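Local coordinates for glycoside hydrolase 15-related protein (Kribbella flavida, PDB 5Z3E), which hydrolyses the alpha-1,6-glucosidic linkage at the non-reducing end of isomaltose, releasing beta-D-glucose and D-glucose, in the intracellular breakdown of a starch-derived cyclic tetrasaccharide, at residues 69-74 against 133-138; 80-85 against 388-393; 173-178 against 227-232; 209-214 against 273-278; 309-314 against 354-359. The protein carries 1 engineered substitution. All coordinates share one frame; numbering follows the deposited sequence. Where two conformers were deposited one is given.

Contact 1: residues 69-74 against 133-138; sequences RGYAWL and RFTFDG
Arg133 runs in the angle between two aromatic rings, Tyr71 and Trp73. Its CD sits over one face of the Tyr71 ring, 4.2 Å from the centroid, in a CH-pi contact. CG makes a second, off-centre one with the six-membered ring of Trp73, 4.0 Å from that centroid. The chain runs extended from CG to NE beside the indole and points the same way, which brings NE to 3.4 Å from Trp73 CZ2. The guanidinium thus has Trp73 over one face and the Tyr71 ring at its edge. Arginine suits this place because its long aliphatic stem can lie against both rings while its polar end reaches further, and NH1 bonds to the carbonyl of Ala67.

Behind these side chains stands a two-residue antiparallel pairing. Ala72 and Phe134 form a hydrogen-bonded pair, with Ala72 N to Phe134 O at 2.9 Å and Phe134 N to Ala72 O at 3.0 Å. Phe136 lays one ring face over the Gly70 carbonyl, whose oxygen is also bridged to Phe136 N by a water. Gly70 has a positive phi of 89°, a conformation easy for glycine. Further out, Trp99 of helix 90-105 packs on both Ala72 and Phe134.

A serine in place of Arg133 would probably strip both rings of their shared aliphatic cover and lose the tie to Ala67, allowing the indole to shift. Trp73 lies about 4 Å, side chain to side chain, from Glu198, the probable proton donor; beside it, backbone bonds, apolar cover and a charged group satisfied by Ala67 combine on one indole.

Contact 2: residues 80-85 against 388-393; sequences TAEGIS and YLILAD
Gly83 faces Leu389 and Ile390 where the axes of the two helical segments approach to 8.1 Å, and here the packing is closest. Ile390 CG1 rests 3.8 Å from Gly83 CA, while Leu389 reaches CD1 to within 3.8 Å of Gly83 O. A beta carbon on residue 83 would point at the partner helix and come tightly against Leu389 CB, so glycine lets the two backbones approach to 4.9 Å between the CA atoms of Gly83 and Ile390. The branched side chains opposite fill the groove beside this bare backbone. With CG1 anti to its carbonyl carbon (chi1 -64°), Ile390 lays that branch against Gly83 and carries CD1 on to Glu82.

Away from the glycine the touch is lighter. Ile84 meets its partner through a single methyl pair, CD1 to Leu389 CD1 at 4.1 Å. Glu82 contributes only aliphatic carbon, its CG lying 3.8 Å from Ile390 CD1 with the two side chains crossing at about a right angle. Its chain bends at chi2 (64°), and OE2 forms salt bridges with Arg86 and Arg166, which probably offset the charge of this buried carboxylate. The partly exposed Asp393 makes no contact across the pair, but it also binds Arg86, so that arginine links the two acidic residues.

No hydrogen bond joins the segments, whose axes cross at 41°. This glycine-mediated close packing joins helices 74-87 and 382-394, far apart in sequence, within the (alpha/alpha)6 barrel of glycoside hydrolase family 15.

Contact 3: residues 173-178 against 227-232; sequences RWRAGI and SAPWSA
Arg175, Trp230 and Ile178 bury the most surface where the first turn of helix 175-188 meets the loop leading into helix 231-248, a junction at the periphery of the family 15 helical barrel. Across that loop, Ala228 to Ser231 form a type I beta turn, closed by the bond from Ser231 N to Ala228 O at 3.0 Å.

Arg175 starts with CG anti to its own backbone N (chi1 169°) and bends at chi2, a path that carries the guanidinium over to the turn. Ala228 CB comes over one face of that group, 3.4 Å from NH2, while Pro229 CD approaches at its edge. NE passes 3.9 Å from Trp230 CZ2, with the guanidinium and indole planes 74° apart.

The buried Trp230 ring packs on Val182 and Leu186 of helix 175-188. Ala228 CB lies over its centre, so one methyl covers both indole and guanidinium. The same CZ2 meets Ile178 CG2 at 3.9 Å, the side chains crossing at about a right angle. A beta-branched isoleucine suits this buried helical position, offering CG2 to the indole. Asp179 links Arg175 to Trp230, since its OD1 accepts from both Arg175 NE and Trp230 NE1.

A leucine in place of Arg175 would probably leave Asp179 without its charge partner and the turn without the group lying against Ala228. At the outer end, Arg175 NH2 donates to a water at 2.9 Å, which lies in the guanidinium plane and donates a weak bond to Ser227 O.

Contact 4: residues 209-214 against 273-278; sequences LGAIHG and VPFGLV
His213 supplies the hydrogen bond across this contact: ND1 donates to Phe275 O at 2.9 Å, with an N-H...O angle of 150°. The oxygen lies in the imidazole plane, while the donor is tilted 25° from the carbonyl plane. With chi1 at 177°, the ring extends away from the backbone N and presents ND1 to the loop carbonyl, and NE2 is engaged with Arg242. Bonded through both nitrogens, the ring is held against rotation.

Two CH-pi contacts supplement the bond. Leu277 sets CD2 over one face of the His213 ring, 3.7 Å from its centroid. Ala211 CA stands over the face of the Phe275 ring, also 3.7 Å from the centroid. Pro274, which follows a cis peptide bond that shapes the loop, covers the other face of that phenyl group with CG.

Apolar packing and small residues account for the rest. Ala211 CB meets Phe275 CE2 at 3.9 Å. The Gly210 carbonyl oxygen, bonded within the helix to Gly214 N, lies against Phe275 CB, and Gly214 lies where a beta carbon would collide with Phe275 CD1, so the large ring can lie directly along the helix backbone. Gly276 turns the loop with a positive phi, which favours glycine.

The loop 273-278, which precedes helix 283-296, is thus fastened to helix 206-220. On the flanks, helix 231-248 packs against His213 through Ala238 and Ile241, whereas helix 151-167 presents Met155 to Ala211 and Phe275 and places Trp158 edge-to-face with the Phe275 ring.

Contact 5: residues 309-314 against 354-359; sequences VFYGGG and PAQVPH. Engineered in segment 354-359: Ala355 (natural residue Glu).
Gly314 lies against the backbone of Val357 and the side chain of Gln356, the nearest CA pair being Gly314 and Pro358 at 4.8 Å, beside the small antiparallel sheet of strands 315-316 and 356-357 in this family 15 glycosidase. Gln356 carries the contact across to the glycine-rich turn 312-314. Its CG takes the sterically demanding place between backbone N and carbonyl carbon (chi1 62°), and the chain then extends toward the turn.

OE1 accepts a weak, bent bond from Gly314 N at 3.0 Å and a water bond at 2.8 Å; that water also donates to Tyr311 O. An amide suits the site because it offers an acceptor and a donor together. NE2 lies 3.7 Å from Tyr311 CB and donates weakly to a second water, which lies 2.8 Å from Phe310 O. A beta carbon on residue 314 would clash with OE1 and Val357 O, and the positive phi values of Gly312 and Gly313 shape the turn.

Tyr311 sets CD1 over the face of the Phe310 ring, both rings meet Trp370, and Tyr311 OH is held by Gly375 O. Ala355, just before Gln356, is an engineered replacement for glutamate, the inferred proton acceptor, so Gln356 borders the catalytic position. Beyond the amide, Gly314 CA approaches Val357 O at 3.5 Å.

In the fold
Contacts 2 and 4 are core, their centres about 12 and 11 Å from the centre of the chain, and both let large apolar side chains press on glycine in a helix. Contact 3, at about 22 Å, is peripheral though largely buried, and relies on a charged group laid against a turn. Contacts 3 and 4 alternate along the chain and involve consecutive helices, 175-188, 206-220 and 231-248. Strand 71-72 of contact 1 leads directly into helix 74-87 of contact 2. Contact 1, partly buried, is a two-stranded antiparallel sheet and contact 5, buried, lies beside one, both near annotated catalytic positions; paired backbone and aromatic rings dominate the first, an amide and waters the second.

Contact 1: residues 69-74 against 133-138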
# COMPACT_ATOMS: atom_id res chain seq x y z
N ARG A 69 10.21 -0.71 -15.24
CA ARG A 69 10.33 -2.06 -15.80
C ARG A 69 11.44 -2.81 -15.10
O ARG A 69 12.54 -2.28 -14.88
CB ARG A 69 10.63 -2.01 -17.29
CG ARG A 69 10.45 -3.32 -18.00
CD ARG A 69 10.62 -3.26 -19.54
NE ARG A 69 10.12 -2.00 -20.08
CZ ARG A 69 9.13 -1.88 -20.98
NH1 ARG A 69 8.48 -2.95 -21.46
NH2 ARG A 69 8.77 -0.67 -21.41
N GLY A 70 11.12 -4.04 -14.70
CA GLY A 70 12.07 -4.90 -14.03
C GLY A 70 12.08 -4.77 -12.52
O GLY A 70 12.87 -5.46 -11.87
N TYR A 71 11.21 -3.95 -11.94
CA TYR A 71 11.21 -3.72 -10.50
C TYR A 71 9.89 -4.09 -9.85
O TYR A 71 8.80 -3.95 -10.43
CB TYR A 71 11.55 -2.27 -10.18
CG TYR A 71 12.90 -1.86 -10.72
CD1 TYR A 71 14.06 -2.44 -10.24
CD2 TYR A 71 13.02 -0.91 -11.71
CE1 TYR A 71 15.30 -2.09 -10.74
CE2 TYR A 71 14.26 -0.54 -12.21
CZ TYR A 71 15.40 -1.12 -11.71
OH TYR A 71 16.63 -0.77 -12.20
N ALA A 72 10.02 -4.53 -8.61
CA ALA A 72 8.91 -4.86 -7.73
C ALA A 72 9.01 -4.04 -6.45
O ALA A 72 10.11 -3.80 -5.95
CB ALA A 72 8.92 -6.32 -7.39
N TRP A 73 7.85 -3.64 -5.94
CA TRP A 73 7.72 -2.95 -4.68
C TRP A 73 6.88 -3.79 -3.73
O TRP A 73 5.87 -4.38 -4.14
CB TRP A 73 7.00 -1.62 -4.85
CG TRP A 73 7.78 -0.45 -5.38
CD1 TRP A 73 8.09 0.66 -4.66
CD2 TRP A 73 8.24 -0.20 -6.71
NE1 TRP A 73 8.73 1.58 -5.42
CE2 TRP A 73 8.83 1.09 -6.70
CE3 TRP A 73 8.19 -0.90 -7.92
CZ2 TRP A 73 9.33 1.69 -7.85
CZ3 TRP A 73 8.71 -0.32 -9.07
CH2 TRP A 73 9.28 0.97 -9.03
N LEU A 74 7.25 -3.81 -2.46
CA LEU A 74 6.44 -4.49 -1.47
C LEU A 74 5.08 -3.80 -1.25
O LEU A 74 4.10 -4.49 -0.96
CB LEU A 74 7.17 -4.64 -0.13
CG LEU A 74 8.44 -5.45 -0.20
CD1 LEU A 74 8.99 -5.64 1.21
CD2 LEU A 74 8.25 -6.76 -0.87
N ARG A 133 13.03 -0.36 -4.16
CA ARG A 133 12.88 -1.19 -5.35
C ARG A 133 13.65 -2.48 -5.20
O ARG A 133 14.81 -2.44 -4.77
CB ARG A 133 13.37 -0.48 -6.61
CG ARG A 133 12.66 0.81 -6.92
CD ARG A 133 13.00 1.29 -8.31
NE ARG A 133 12.55 2.65 -8.53
CZ ARG A 133 12.43 3.19 -9.74
NH1 ARG A 133 12.80 2.51 -10.81
NH2 ARG A 133 11.91 4.37 -9.85
N PHE A 134 13.05 -3.59 -5.60
CA PHE A 134 13.73 -4.88 -5.72
C PHE A 134 13.74 -5.29 -7.17
O PHE A 134 12.75 -5.13 -7.90
CB PHE A 134 13.00 -5.96 -4.92
CG PHE A 134 13.15 -5.82 -3.45
CD1 PHE A 134 14.25 -6.36 -2.82
CD2 PHE A 134 12.21 -5.13 -2.67
CE1 PHE A 134 14.40 -6.26 -1.45
CE2 PHE A 134 12.36 -5.03 -1.30
CZ PHE A 134 13.45 -5.61 -0.70
N THR A 135 14.84 -5.89 -7.59
CA THR A 135 14.85 -6.63 -8.83
C THR A 135 14.12 -7.96 -8.61
O THR A 135 13.90 -8.39 -7.47
CB THR A 135 16.32 -6.90 -9.28
OG1 THR A 135 16.95 -7.75 -8.32
CG2 THR A 135 17.10 -5.60 -9.42
N PHE A 136 13.77 -8.66 -9.69
CA PHE A 136 13.02 -9.88 -9.55
C PHE A 136 13.84 -11.00 -8.93
O PHE A 136 13.25 -11.95 -8.40
CB PHE A 136 12.40 -10.30 -10.88
CG PHE A 136 11.45 -9.28 -11.48
CD1 PHE A 136 10.70 -8.40 -10.72
CD2 PHE A 136 11.31 -9.19 -12.88
CE1 PHE A 136 9.86 -7.45 -11.31
CE2 PHE A 136 10.46 -8.22 -13.46
CZ PHE A 136 9.76 -7.38 -12.68
N ASP A 137 15.16 -10.91 -9.00
CA ASP A 137 16.08 -11.78 -8.30
C ASP A 137 16.45 -11.28 -6.89
O ASP A 137 17.33 -11.88 -6.25
CB ASP A 137 17.30 -12.15 -9.16
CG ASP A 137 18.03 -11.01 -9.79
OD1 ASP A 137 17.57 -9.86 -9.75
OD2 ASP A 137 19.04 -11.29 -10.43
N GLY A 138 15.74 -10.29 -6.38
CA GLY A 138 15.86 -9.93 -4.98
C GLY A 138 16.98 -9.01 -4.56
O GLY A 138 17.22 -8.87 -3.36
O HOH W 1 14.42 -7.57 -12.33

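Contact 2: residues 80-85 against 388-393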
# COMPACT_ATOMS: atom_id res chain seq x y z
N THR A 80 -1.60 -5.82 -4.26
CA THR A 80 -1.90 -6.69 -5.38
C THR A 80 -2.21 -8.09 -4.88
O THR A 80 -3.21 -8.71 -5.26
CB THR A 80 -0.76 -6.67 -6.41
OG1 THR A 80 -0.59 -5.35 -6.93
CG2 THR A 80 -1.01 -7.58 -7.58
N ALA A 81 -1.34 -8.61 -4.01
CA ALA A 81 -1.51 -9.93 -3.45
C ALA A 81 -2.80 -10.08 -2.67
O ALA A 81 -3.43 -11.13 -2.70
CB ALA A 81 -0.32 -10.29 -2.56
N GLU A 82 -3.20 -9.03 -1.94
CA GLU A 82 -4.46 -9.07 -1.19
C GLU A 82 -5.65 -9.15 -2.14
O GLU A 82 -6.59 -9.90 -1.88
CB GLU A 82 -4.54 -7.86 -0.26
CG GLU A 82 -5.87 -7.69 0.44
CD GLU A 82 -6.29 -8.77 1.42
OE1 GLU A 82 -5.56 -9.77 1.63
OE2 GLU A 82 -7.42 -8.60 1.98
N GLY A 83 -5.63 -8.38 -3.22
CA GLY A 83 -6.70 -8.50 -4.21
C GLY A 83 -6.78 -9.89 -4.80
O GLY A 83 -7.87 -10.45 -4.96
N ILE A 84 -5.63 -10.48 -5.12
CA ILE A 84 -5.58 -11.81 -5.70
C ILE A 84 -6.05 -12.87 -4.70
O ILE A 84 -6.74 -13.82 -5.06
CB ILE A 84 -4.15 -12.09 -6.22
CG1 ILE A 84 -3.81 -11.20 -7.42
CG2 ILE A 84 -3.93 -13.57 -6.53
CD1 ILE A 84 -4.66 -11.46 -8.67
N SER A 85 -5.66 -12.71 -3.44
CA SER A 85 -6.07 -13.63 -2.39
C SER A 85 -7.59 -13.59 -2.19
O SER A 85 -8.24 -14.63 -2.07
CB SER A 85 -5.35 -13.28 -1.09
OG SER A 85 -5.78 -14.12 -0.04
N TYR A 388 -8.75 -2.47 -7.24
CA TYR A 388 -10.07 -2.70 -7.82
C TYR A 388 -10.65 -4.02 -7.29
O TYR A 388 -11.82 -4.07 -6.88
CB TYR A 388 -9.98 -2.74 -9.35
CG TYR A 388 -11.32 -3.05 -9.96
CD1 TYR A 388 -12.26 -2.06 -10.12
CD2 TYR A 388 -11.66 -4.35 -10.30
CE1 TYR A 388 -13.52 -2.36 -10.62
CE2 TYR A 388 -12.90 -4.66 -10.78
CZ TYR A 388 -13.82 -3.68 -10.98
OH TYR A 388 -15.09 -3.96 -11.44
N LEU A 389 -9.83 -5.07 -7.29
CA LEU A 389 -10.29 -6.35 -6.77
C LEU A 389 -10.71 -6.26 -5.32
O LEU A 389 -11.72 -6.86 -4.92
CB LEU A 389 -9.23 -7.43 -6.96
CG LEU A 389 -9.01 -7.87 -8.41
CD1 LEU A 389 -7.87 -8.85 -8.46
CD2 LEU A 389 -10.29 -8.51 -8.99
N ILE A 390 -9.95 -5.55 -4.49
CA ILE A 390 -10.31 -5.40 -3.09
C ILE A 390 -11.66 -4.72 -2.95
O ILE A 390 -12.52 -5.18 -2.22
CB ILE A 390 -9.21 -4.67 -2.29
CG1 ILE A 390 -7.92 -5.47 -2.27
CG2 ILE A 390 -9.70 -4.38 -0.88
CD1 ILE A 390 -6.72 -4.73 -1.72
N LEU A 391 -11.84 -3.58 -3.62
CA LEU A 391 -13.08 -2.84 -3.47
C LEU A 391 -14.28 -3.65 -4.02
O LEU A 391 -15.35 -3.70 -3.41
CB LEU A 391 -12.97 -1.48 -4.13
CG LEU A 391 -14.24 -0.61 -4.06
CD1 LEU A 391 -14.76 -0.48 -2.66
CD2 LEU A 391 -13.96 0.74 -4.69
N ALA A 392 -14.09 -4.28 -5.17
CA ALA A 392 -15.14 -5.12 -5.74
C ALA A 392 -15.53 -6.21 -4.75
O ALA A 392 -16.70 -6.49 -4.56
CB ALA A 392 -14.70 -5.70 -7.05
N ASP A 393 -14.53 -6.84 -4.11
CA ASP A 393 -14.82 -7.88 -3.15
C ASP A 393 -15.56 -7.32 -1.93
O ASP A 393 -16.49 -7.95 -1.42
CB ASP A 393 -13.50 -8.54 -2.70
CG ASP A 393 -13.74 -9.70 -1.81
OD1 ASP A 393 -14.56 -10.58 -2.19
OD2 ASP A 393 -13.09 -9.76 -0.76

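Contact 3: residues 173-178 against 227-232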
# COMPACT_ATOMS: atom_id res chain seq x y z
N ARG A 173 5.49 -21.43 6.78
CA ARG A 173 6.01 -21.34 5.41
C ARG A 173 6.79 -20.06 5.16
O ARG A 173 7.74 -20.08 4.37
CB ARG A 173 4.82 -21.45 4.44
CG ARG A 173 5.12 -21.24 2.96
CD ARG A 173 3.94 -21.63 2.13
NE ARG A 173 4.15 -21.29 0.72
CZ ARG A 173 3.21 -21.42 -0.22
NH1 ARG A 173 2.03 -21.91 0.10
NH2 ARG A 173 3.45 -21.05 -1.46
N TRP A 174 6.37 -18.96 5.78
CA TRP A 174 6.94 -17.63 5.53
C TRP A 174 7.53 -17.00 6.79
O TRP A 174 7.93 -15.84 6.78
CB TRP A 174 5.85 -16.71 4.95
CG TRP A 174 5.29 -17.24 3.66
CD1 TRP A 174 5.96 -17.44 2.50
CD2 TRP A 174 3.92 -17.61 3.38
NE1 TRP A 174 5.12 -17.92 1.52
CE2 TRP A 174 3.87 -18.03 2.05
CE3 TRP A 174 2.75 -17.65 4.14
CZ2 TRP A 174 2.67 -18.44 1.45
CZ3 TRP A 174 1.59 -18.09 3.55
CH2 TRP A 174 1.56 -18.47 2.22
N ARG A 175 7.62 -17.76 7.88
CA ARG A 175 7.95 -17.21 9.19
C ARG A 175 9.34 -16.60 9.25
O ARG A 175 9.51 -15.55 9.88
CB ARG A 175 7.78 -18.28 10.26
CG ARG A 175 8.33 -17.93 11.63
CD ARG A 175 7.58 -16.78 12.31
NE ARG A 175 8.14 -16.55 13.64
CZ ARG A 175 7.90 -17.31 14.71
NH1 ARG A 175 6.93 -18.22 14.68
NH2 ARG A 175 8.60 -17.13 15.82
N ALA A 176 10.36 -17.24 8.67
CA ALA A 176 11.70 -16.69 8.82
C ALA A 176 11.80 -15.33 8.13
O ALA A 176 12.53 -14.45 8.59
CB ALA A 176 12.74 -17.67 8.37
N GLY A 177 11.07 -15.13 7.04
CA GLY A 177 11.01 -13.81 6.41
C GLY A 177 10.22 -12.80 7.24
O GLY A 177 10.64 -11.65 7.39
N ILE A 178 9.10 -13.26 7.81
CA ILE A 178 8.37 -12.44 8.78
C ILE A 178 9.30 -11.96 9.89
O ILE A 178 9.25 -10.78 10.27
CB ILE A 178 7.16 -13.23 9.33
CG1 ILE A 178 6.08 -13.36 8.24
CG2 ILE A 178 6.63 -12.60 10.60
CD1 ILE A 178 4.98 -14.35 8.56
N SER A 227 3.73 -17.57 20.08
CA SER A 227 4.95 -17.89 20.79
C SER A 227 6.18 -17.22 20.21
O SER A 227 7.29 -17.46 20.66
CB SER A 227 5.17 -19.41 20.86
OG SER A 227 4.07 -20.07 21.43
N ALA A 228 6.00 -16.36 19.20
CA ALA A 228 7.14 -15.69 18.63
C ALA A 228 7.81 -14.82 19.69
O ALA A 228 7.13 -14.20 20.52
CB ALA A 228 6.72 -14.82 17.46
N PRO A 229 9.14 -14.72 19.67
CA PRO A 229 9.82 -13.94 20.71
C PRO A 229 9.43 -12.47 20.74
O PRO A 229 9.49 -11.83 21.78
CB PRO A 229 11.32 -14.11 20.39
CG PRO A 229 11.34 -14.72 19.12
CD PRO A 229 10.09 -15.40 18.78
N TRP A 230 9.01 -11.94 19.60
CA TRP A 230 8.63 -10.56 19.42
C TRP A 230 7.13 -10.32 19.60
O TRP A 230 6.67 -9.19 19.39
CB TRP A 230 9.09 -10.06 18.04
CG TRP A 230 8.87 -11.03 16.91
CD1 TRP A 230 9.85 -11.71 16.23
CD2 TRP A 230 7.63 -11.44 16.31
NE1 TRP A 230 9.31 -12.47 15.25
CE2 TRP A 230 7.95 -12.34 15.27
CE3 TRP A 230 6.29 -11.14 16.53
CZ2 TRP A 230 6.98 -12.94 14.47
CZ3 TRP A 230 5.33 -11.74 15.74
CH2 TRP A 230 5.69 -12.63 14.72
N SER A 231 6.36 -11.33 20.00
CA SER A 231 4.91 -11.19 20.03
C SER A 231 4.45 -9.95 20.81
O SER A 231 3.72 -9.11 20.28
CB SER A 231 4.28 -12.45 20.61
OG SER A 231 2.89 -12.31 20.74
N ALA A 232 4.82 -9.85 22.07
CA ALA A 232 4.38 -8.72 22.89
C ALA A 232 4.92 -7.41 22.36
O ALA A 232 4.22 -6.38 22.35
CB ALA A 232 4.83 -8.92 24.34
O HOH W 2 8.67 -18.93 18.14

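Contact 4: residues 209-214 against 273-278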
# COMPACT_ATOMS: atom_id res chain seq x y z
N LEU A 209 3.60 5.29 9.04
CA LEU A 209 3.36 4.83 10.41
C LEU A 209 2.18 3.89 10.43
O LEU A 209 2.19 2.87 11.13
CB LEU A 209 3.14 6.03 11.32
CG LEU A 209 4.38 6.88 11.57
CD1 LEU A 209 3.98 8.22 12.19
CD2 LEU A 209 5.38 6.16 12.46
N GLY A 210 1.11 4.22 9.69
CA GLY A 210 -0.05 3.38 9.65
C GLY A 210 0.23 2.01 9.07
O GLY A 210 -0.23 0.99 9.61
N ALA A 211 0.96 1.94 7.96
CA ALA A 211 1.31 0.67 7.35
C ALA A 211 2.08 -0.21 8.34
O ALA A 211 1.86 -1.41 8.44
CB ALA A 211 2.13 0.91 6.10
N ILE A 212 3.05 0.40 9.04
CA ILE A 212 3.83 -0.34 10.03
C ILE A 212 2.91 -0.85 11.13
O ILE A 212 2.98 -2.02 11.51
CB ILE A 212 4.98 0.53 10.56
CG1 ILE A 212 5.94 0.90 9.43
CG2 ILE A 212 5.69 -0.21 11.70
CD1 ILE A 212 7.01 1.89 9.84
N HIS A 213 2.06 0.02 11.65
CA HIS A 213 1.08 -0.37 12.65
C HIS A 213 0.26 -1.55 12.19
O HIS A 213 0.05 -2.51 12.94
CB HIS A 213 0.18 0.83 12.96
CG HIS A 213 -0.92 0.54 13.92
ND1 HIS A 213 -2.14 0.01 13.56
CD2 HIS A 213 -0.99 0.72 15.26
CE1 HIS A 213 -2.88 -0.11 14.66
NE2 HIS A 213 -2.22 0.30 15.71
N GLY A 214 -0.27 -1.49 10.97
CA GLY A 214 -1.10 -2.57 10.49
C GLY A 214 -0.36 -3.89 10.47
O GLY A 214 -0.92 -4.94 10.84
N VAL A 273 -8.94 1.67 7.35
CA VAL A 273 -8.93 0.35 6.75
C VAL A 273 -7.89 0.34 5.63
O VAL A 273 -7.94 1.19 4.74
CB VAL A 273 -10.33 0.00 6.18
CG1 VAL A 273 -10.33 -1.31 5.46
CG2 VAL A 273 -11.37 0.05 7.27
N PRO A 274 -6.92 -0.58 5.65
CA PRO A 274 -6.87 -1.79 6.48
C PRO A 274 -6.01 -1.69 7.72
O PRO A 274 -5.95 -2.65 8.48
CB PRO A 274 -6.27 -2.82 5.53
CG PRO A 274 -5.29 -2.02 4.72
CD PRO A 274 -5.99 -0.68 4.50
N PHE A 275 -5.30 -0.58 7.95
CA PHE A 275 -4.23 -0.62 8.95
C PHE A 275 -4.66 -0.40 10.40
O PHE A 275 -3.87 -0.69 11.30
CB PHE A 275 -3.10 0.28 8.54
CG PHE A 275 -2.47 -0.15 7.16
CD1 PHE A 275 -2.25 -1.50 6.86
CD2 PHE A 275 -2.15 0.78 6.27
CE1 PHE A 275 -1.71 -1.90 5.64
CE2 PHE A 275 -1.54 0.41 5.02
CZ PHE A 275 -1.41 -0.95 4.76
N GLY A 276 -5.86 0.09 10.65
CA GLY A 276 -6.47 -0.03 11.98
C GLY A 276 -6.00 0.89 13.09
O GLY A 276 -6.16 0.54 14.26
N LEU A 277 -5.51 2.07 12.76
CA LEU A 277 -5.19 3.03 13.84
C LEU A 277 -6.47 3.36 14.66
O LEU A 277 -6.39 3.56 15.89
CB LEU A 277 -4.56 4.32 13.29
CG LEU A 277 -3.18 4.42 12.52
CD1 LEU A 277 -2.63 5.82 12.09
CD2 LEU A 277 -2.17 3.76 13.42
N VAL A 278 -7.59 3.48 13.97
CA VAL A 278 -8.90 3.75 14.58
C VAL A 278 -10.00 2.88 13.87
O VAL A 278 -9.73 2.56 12.75
CB VAL A 278 -9.31 5.23 14.45
CG1 VAL A 278 -8.41 6.11 15.23
CG2 VAL A 278 -9.36 5.70 13.04

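Contact 5: residues 309-314 against 354-359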
# COMPACT_ATOMS: atom_id res chain seq x y z
N VAL A 309 2.83 17.56 -8.43
CA VAL A 309 3.08 17.97 -9.80
C VAL A 309 3.41 16.79 -10.71
O VAL A 309 3.64 16.96 -11.91
CB VAL A 309 4.21 19.02 -9.88
CG1 VAL A 309 3.81 20.30 -9.16
CG2 VAL A 309 5.48 18.47 -9.30
N PHE A 310 3.42 15.58 -10.11
CA PHE A 310 3.80 14.42 -10.85
C PHE A 310 2.73 14.15 -11.91
O PHE A 310 1.57 13.91 -11.56
CB PHE A 310 3.99 13.27 -9.86
CG PHE A 310 4.39 11.95 -10.47
CD1 PHE A 310 5.59 11.80 -11.17
CD2 PHE A 310 3.57 10.84 -10.29
CE1 PHE A 310 5.97 10.55 -11.64
CE2 PHE A 310 3.95 9.58 -10.79
CZ PHE A 310 5.15 9.44 -11.46
N TYR A 311 3.13 14.25 -13.19
CA TYR A 311 2.18 14.22 -14.25
C TYR A 311 1.05 15.24 -14.09
O TYR A 311 -0.08 15.05 -14.57
CB TYR A 311 1.61 12.82 -14.55
CG TYR A 311 2.61 11.88 -15.16
CD1 TYR A 311 3.53 11.17 -14.41
CD2 TYR A 311 2.68 11.77 -16.57
CE1 TYR A 311 4.45 10.33 -15.00
CE2 TYR A 311 3.62 10.93 -17.17
CZ TYR A 311 4.51 10.21 -16.39
OH TYR A 311 5.40 9.36 -16.99
N GLY A 312 1.40 16.37 -13.48
CA GLY A 312 0.41 17.42 -13.23
C GLY A 312 -0.49 17.23 -12.05
O GLY A 312 -1.37 18.05 -11.80
N GLY A 313 -0.29 16.13 -11.28
CA GLY A 313 -1.13 15.90 -10.14
C GLY A 313 -2.52 15.42 -10.53
O GLY A 313 -3.54 16.11 -10.27
N GLY A 314 -2.59 14.24 -11.11
CA GLY A 314 -3.85 13.68 -11.55
C GLY A 314 -4.56 12.85 -10.51
O GLY A 314 -4.23 12.90 -9.33
N PRO A 354 -4.89 2.53 -15.54
CA PRO A 354 -3.68 3.33 -15.37
C PRO A 354 -3.40 3.60 -13.89
O PRO A 354 -4.28 3.43 -13.03
CB PRO A 354 -4.00 4.63 -16.07
CG PRO A 354 -5.43 4.73 -15.93
CD PRO A 354 -6.02 3.35 -16.00
N ALA A 355 -2.20 4.11 -13.62
CA ALA A 355 -1.92 4.62 -12.28
C ALA A 355 -2.84 5.80 -11.94
O ALA A 355 -3.37 5.92 -10.85
CB ALA A 355 -0.48 5.04 -12.16
N GLN A 356 -3.00 6.72 -12.91
CA GLN A 356 -3.74 7.95 -12.71
C GLN A 356 -4.28 8.42 -14.04
O GLN A 356 -3.80 7.97 -15.09
CB GLN A 356 -2.87 9.02 -12.10
CG GLN A 356 -1.68 9.44 -12.97
CD GLN A 356 -0.95 10.64 -12.41
OE1 GLN A 356 -1.53 11.73 -12.26
NE2 GLN A 356 0.31 10.46 -12.04
N VAL A 357 -5.24 9.32 -13.97
CA VAL A 357 -5.82 9.96 -15.17
C VAL A 357 -5.82 11.45 -14.97
O VAL A 357 -5.86 11.95 -13.85
CB VAL A 357 -7.24 9.45 -15.44
CG1 VAL A 357 -7.20 7.98 -15.85
CG2 VAL A 357 -8.19 9.70 -14.31
N PRO A 358 -5.84 12.20 -16.08
CA PRO A 358 -5.70 13.67 -16.01
C PRO A 358 -7.01 14.43 -16.15
O PRO A 358 -6.97 15.59 -16.57
CB PRO A 358 -4.79 13.93 -17.18
CG PRO A 358 -5.25 12.97 -18.24
CD PRO A 358 -5.54 11.69 -17.44
N HIS A 359 -8.17 13.82 -15.85
CA HIS A 359 -9.44 14.54 -16.02
C HIS A 359 -9.46 15.82 -15.21
O HIS A 359 -9.97 16.84 -15.66
CB HIS A 359 -10.67 13.70 -15.66
CG HIS A 359 -10.76 12.38 -16.31
ND1 HIS A 359 -10.56 12.22 -17.64
CD2 HIS A 359 -11.00 11.13 -15.84
CE1 HIS A 359 -10.69 10.93 -17.96
NE2 HIS A 359 -10.95 10.27 -16.85
O HOH W 3 0.18 12.56 -9.58
O HOH W 4 -2.03 12.98 -14.73